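Local coordinates for 4-alpha-glucanotransferase (Aquifex aeolicus, PDB 1TZ7), which belongs to the 4-alpha-glucanotransferases, also called amylomaltases or D-enzymes, and is built around a parallel eight-stranded beta/alpha barrel, at residues 215-219 / 220-224; 484-487 / 488-491. All coordinates share one frame; numbering follows the deposited sequence.

Contact 1: residues 215-219 / 220-224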
loop_
_atom_site.group_PDB
_atom_site.type_symbol
_atom_site.label_atom_id
_atom_site.label_comp_id
_atom_site.label_asym_id
_atom_site.label_seq_id
_atom_site.Cartn_x
_atom_site.Cartn_y
_atom_site.Cartn_z
ATOM N N TYR A 215 -8.156 17.287 5.858
ATOM C CA TYR A 215 -7.358 18.348 5.279
ATOM C C TYR A 215 -7.240 18.143 3.752
ATOM O O TYR A 215 -7.415 19.075 2.977
ATOM C CB TYR A 215 -5.975 18.357 5.931
ATOM C CG TYR A 215 -5.185 19.620 5.724
ATOM C CD1 TYR A 215 -4.285 19.731 4.672
ATOM C CD2 TYR A 215 -5.317 20.701 6.597
ATOM C CE1 TYR A 215 -3.547 20.884 4.478
ATOM C CE2 TYR A 215 -4.581 21.859 6.413
ATOM C CZ TYR A 215 -3.692 21.943 5.347
ATOM O OH TYR A 215 -2.949 23.089 5.148
ATOM N N ALA A 216 -6.956 16.914 3.344
ATOM C CA ALA A 216 -6.824 16.582 1.924
ATOM C C ALA A 216 -8.154 16.785 1.181
ATOM O O ALA A 216 -8.193 17.402 0.122
ATOM C CB ALA A 216 -6.351 15.162 1.767
ATOM N N ARG A 217 -9.234 16.263 1.755
ATOM C CA ARG A 217 -10.554 16.268 1.103
ATOM C C ARG A 217 -11.105 17.693 0.903
ATOM O O ARG A 217 -11.743 17.986 -0.115
ATOM C CB ARG A 217 -11.551 15.448 1.923
ATOM C CG ARG A 217 -11.319 13.939 1.861
ATOM C CD ARG A 217 -12.025 13.261 0.694
ATOM N NE ARG A 217 -11.470 13.704 -0.567
ATOM C CZ ARG A 217 -12.183 14.074 -1.634
ATOM N NH1 ARG A 217 -11.552 14.472 -2.729
ATOM N NH2 ARG A 217 -13.513 14.042 -1.618
ATOM N N GLU A 218 -10.858 18.567 1.874
ATOM C CA GLU A 218 -11.332 19.952 1.799
ATOM C C GLU A 218 -10.601 20.729 0.706
ATOM O O GLU A 218 -11.072 21.779 0.258
ATOM C CB GLU A 218 -11.148 20.654 3.146
ATOM C CG GLU A 218 -12.163 20.242 4.195
ATOM C CD GLU A 218 -12.059 21.063 5.470
ATOM O OE1 GLU A 218 -10.945 21.545 5.785
ATOM O OE2 GLU A 218 -13.089 21.223 6.156
ATOM N N ARG A 219 -9.447 20.210 0.286
ATOM C CA ARG A 219 -8.668 20.812 -0.792
ATOM C C ARG A 219 -8.802 20.007 -2.113
ATOM O O ARG A 219 -8.043 20.211 -3.051
ATOM C CB ARG A 219 -7.193 20.926 -0.371
ATOM C CG ARG A 219 -6.957 22.015 0.672
ATOM C CD ARG A 219 -5.704 21.841 1.512
ATOM N NE ARG A 219 -5.609 22.889 2.529
ATOM C CZ ARG A 219 -6.300 22.900 3.674
ATOM N NH1 ARG A 219 -6.149 23.904 4.529
ATOM N NH2 ARG A 219 -7.133 21.904 3.970
ATOM N N GLY A 220 -9.780 19.108 -2.161
ATOM C CA GLY A 220 -10.143 18.425 -3.394
ATOM C C GLY A 220 -9.186 17.301 -3.765
ATOM O O GLY A 220 -9.174 16.830 -4.910
ATOM N N ILE A 221 -8.385 16.869 -2.798
ATOM C CA ILE A 221 -7.419 15.807 -3.024
ATOM C C ILE A 221 -8.016 14.471 -2.607
ATOM O O ILE A 221 -8.429 14.295 -1.450
ATOM C CB ILE A 221 -6.119 16.085 -2.238
ATOM C CG1 ILE A 221 -5.439 17.355 -2.770
ATOM C CG2 ILE A 221 -5.157 14.895 -2.348
ATOM C CD1 ILE A 221 -4.454 17.961 -1.809
ATOM N N SER A 222 -8.070 13.528 -3.556
ATOM C CA SER A 222 -8.508 12.168 -3.275
ATOM C C SER A 222 -7.294 11.286 -3.024
ATOM O O SER A 222 -6.276 11.406 -3.710
ATOM C CB SER A 222 -9.318 11.606 -4.455
ATOM O OG SER A 222 -10.512 12.326 -4.656
ATOM N N ILE A 223 -7.401 10.401 -2.046
ATOM C CA ILE A 223 -6.296 9.555 -1.677
ATOM C C ILE A 223 -6.483 8.160 -2.235
ATOM O O ILE A 223 -7.504 7.506 -1.997
ATOM C CB ILE A 223 -6.124 9.511 -0.136
ATOM C CG1 ILE A 223 -6.027 10.936 0.426
ATOM C CG2 ILE A 223 -4.867 8.714 0.229
ATOM C CD1 ILE A 223 -6.036 11.014 1.953
ATOM N N VAL A 224 -5.489 7.710 -2.991
ATOM C CA VAL A 224 -5.456 6.360 -3.497
ATOM C C VAL A 224 -4.673 5.473 -2.532
ATOM O O VAL A 224 -3.472 5.635 -2.363
ATOM C CB VAL A 224 -4.798 6.306 -4.898
ATOM C CG1 VAL A 224 -4.819 4.891 -5.449
ATOM C CG2 VAL A 224 -5.499 7.273 -5.854
#
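A Schellman motif ends helix 192-218 here, with A216 and R217 on the last turn gripping the backbone of G220 and I221. I221 N donates to A216 O at 3.0 Å and G220 N to R217 O, also at 3.0 Å. G220, with positive phi (78°), is the C-prime residue that lets the chain leave the helix axis. A216 O is held by two donors, R219 N and I221 N, which arrive from opposite faces of its carbonyl plane. The partial negative charge of this helix C-terminus probably favours the nearby arginines.

The turn is the alpha-to-beta link of the barrel: strand 222-227, set between strands 60-62 and 302-305, begins two residues after the glycine. The A216 methyl CB lies 4.1 Å from I221 CB and meets the tip of I223 at CD1, while the A216 and I221 side chains pack toward helix 44-56, A216 on L50 and I221 on L53.

R217 leaves the helix pointing away, but bends at chi2 (-88°) and chi3 (66°) bring its guanidinium back over the turn. R217 NE donates to I221 O at 3.2 Å, the oxygen lying at the guanidinium edge and the donor well above the carbonyl plane; NH1 adds a weak second bond to the same oxygen. R217 NH1 also comes 3.1 Å from S222 OG, at an angle too poor for a hydrogen bond. The other arginine, R219, runs extended from CG to NE back along the helix, where R219 NH2 bonds Y215 O at 3.0 Å and lies over the centre of the Y215 ring.

Contact 2: residues 484-487 / 488-491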
loop_
_atom_site.group_PDB
_atom_site.type_symbol
_atom_site.label_atom_id
_atom_site.label_comp_id
_atom_site.label_asym_id
_atom_site.label_seq_id
_atom_site.Cartn_x
_atom_site.Cartn_y
_atom_site.Cartn_z
ATOM N N LYS A 484 14.896 14.082 0.798
ATOM C CA LYS A 484 15.974 14.731 1.556
ATOM C C LYS A 484 16.133 16.217 1.167
ATOM O O LYS A 484 16.909 16.945 1.787
ATOM C CB LYS A 484 17.308 14.005 1.315
ATOM C CG LYS A 484 17.328 12.556 1.777
ATOM C CD LYS A 484 18.570 11.821 1.252
ATOM C CE LYS A 484 18.312 10.329 1.080
ATOM N NZ LYS A 484 17.400 10.040 -0.067
ATOM N N GLU A 485 15.399 16.648 0.142
ATOM C CA GLU A 485 15.572 17.991 -0.426
ATOM C C GLU A 485 14.273 18.793 -0.319
ATOM O O GLU A 485 13.222 18.240 -0.011
ATOM C CB GLU A 485 16.009 17.892 -1.899
ATOM C CG GLU A 485 14.918 17.369 -2.842
ATOM C CD GLU A 485 15.462 16.945 -4.201
ATOM O OE1 GLU A 485 15.379 17.750 -5.156
ATOM O OE2 GLU A 485 15.965 15.809 -4.314
ATOM N N ASP A 486 14.359 20.098 -0.578
ATOM C CA ASP A 486 13.171 20.956 -0.623
ATOM C C ASP A 486 12.431 20.765 -1.948
ATOM O O ASP A 486 12.755 21.400 -2.951
ATOM C CB ASP A 486 13.562 22.433 -0.445
ATOM C CG ASP A 486 12.340 23.368 -0.393
ATOM O OD1 ASP A 486 11.192 22.868 -0.396
ATOM O OD2 ASP A 486 12.441 24.606 -0.350
ATOM N N TYR A 487 11.432 19.887 -1.936
ATOM C CA TYR A 487 10.705 19.519 -3.149
ATOM C C TYR A 487 9.755 20.625 -3.634
ATOM O O TYR A 487 9.252 20.557 -4.751
ATOM C CB TYR A 487 9.905 18.225 -2.921
ATOM C CG TYR A 487 8.883 18.325 -1.812
ATOM C CD1 TYR A 487 9.214 17.987 -0.508
ATOM C CD2 TYR A 487 7.588 18.761 -2.069
ATOM C CE1 TYR A 487 8.285 18.076 0.517
ATOM C CE2 TYR A 487 6.648 18.855 -1.050
ATOM C CZ TYR A 487 7.008 18.509 0.244
ATOM O OH TYR A 487 6.089 18.596 1.268
ATOM N N THR A 488 9.512 21.636 -2.793
ATOM C CA THR A 488 8.560 22.712 -3.146
ATOM C C THR A 488 9.155 23.704 -4.154
ATOM O O THR A 488 8.435 24.525 -4.720
ATOM C CB THR A 488 8.077 23.478 -1.878
ATOM O OG1 THR A 488 9.172 24.167 -1.265
ATOM C CG2 THR A 488 7.580 22.519 -0.800
ATOM N N GLN A 489 10.470 23.623 -4.372
ATOM C CA GLN A 489 11.126 24.405 -5.431
ATOM C C GLN A 489 10.640 23.967 -6.821
ATOM O O GLN A 489 10.741 24.721 -7.787
ATOM C CB GLN A 489 12.653 24.253 -5.349
ATOM C CG GLN A 489 13.271 24.757 -4.046
ATOM C CD GLN A 489 12.856 26.176 -3.709
ATOM O OE1 GLN A 489 13.089 27.098 -4.490
ATOM N NE2 GLN A 489 12.239 26.355 -2.544
ATOM N N LYS A 490 10.111 22.746 -6.905
ATOM C CA LYS A 490 9.625 22.198 -8.171
ATOM C C LYS A 490 8.222 22.721 -8.537
ATOM O O LYS A 490 7.670 22.341 -9.559
ATOM C CB LYS A 490 9.593 20.663 -8.106
ATOM C CG LYS A 490 10.946 20.015 -7.804
ATOM C CD LYS A 490 11.894 20.127 -8.984
ATOM C CE LYS A 490 13.204 19.412 -8.709
ATOM N NZ LYS A 490 14.333 20.026 -9.447
ATOM N N LYS A 491 7.658 23.593 -7.699
ATOM C CA LYS A 491 6.225 23.880 -7.760
ATOM C C LYS A 491 5.841 24.676 -9.016
ATOM O O LYS A 491 4.835 24.381 -9.649
ATOM C CB LYS A 491 5.742 24.591 -6.465
ATOM C CG LYS A 491 5.763 26.123 -6.501
ATOM C CD LYS A 491 4.352 26.700 -6.683
ATOM C CE LYS A 491 4.304 28.186 -6.333
ATOM N NZ LYS A 491 3.134 28.869 -6.951
#
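This is a local surface contact in which D486 binds T488 and Q489 as the chain, coming out of the long loop after helix 457-460, enters a short 3-10 turn ahead of helix 491-500. The D486 carboxylate is gripped by three donors. D486 OD1 takes the T488 hydroxyl, T488 OG1 donating at 2.6 Å from the syn side and 22° out of the carboxylate plane, and also T488 N at 3.2 Å from well above that plane. D486 OD2 takes Q489 NE2 at 2.8 Å, again from above the plane, with the amide turned 63° from the carboxylate. With CG anti to the backbone N (chi1 -176°), the D486 carboxylate swings forward along the chain and both oxygens reach residues that follow it.

The side-chain oxygen of D486 bonding the amide two residues later makes an Asx turn, and it leads straight into the 3-10 turn, in which K490 N donates to Y487 O at 3.2 Å. A weak bond from Q489 N to D486 O runs beside it. Q489 is bent at chi2, which folds its amide NE2 back toward D486 OD2.

T488 CG2 lies over one face of the buried Y487 ring in a CH-pi contact, 4.1 Å from the centroid and displaced toward the rim. Beyond the turn, the Y487 ring meets F52 of helix 44-56 edge to face and touches L461 and M457. E485 and K490 carry opposite charges, E485 OE1 and K490 NZ lying 5.0 Å apart, too far for direct contact but probably mildly attractive.

Contact 1 comes first along the chain, at the join of helix 192-218 to strand 222-227, and contact 2 follows far later, running into the start of the last helix, 491-500. Their centres are about 21 Å apart and their nearest atoms about 10 Å, so they do not touch. Helix 44-56, which leads to barrel strand 60-62, is their shared neighbour: L50 and L53 meet contact 1, whereas R48, F49 and F52 meet contact 2, and K491 forms a salt bridge to E55. One helix of the barrel's outer layer is thus packed both by the alpha-beta turn before strand 222-227 and by the C-terminal part of the chain, residues distant in sequence brought onto the same element.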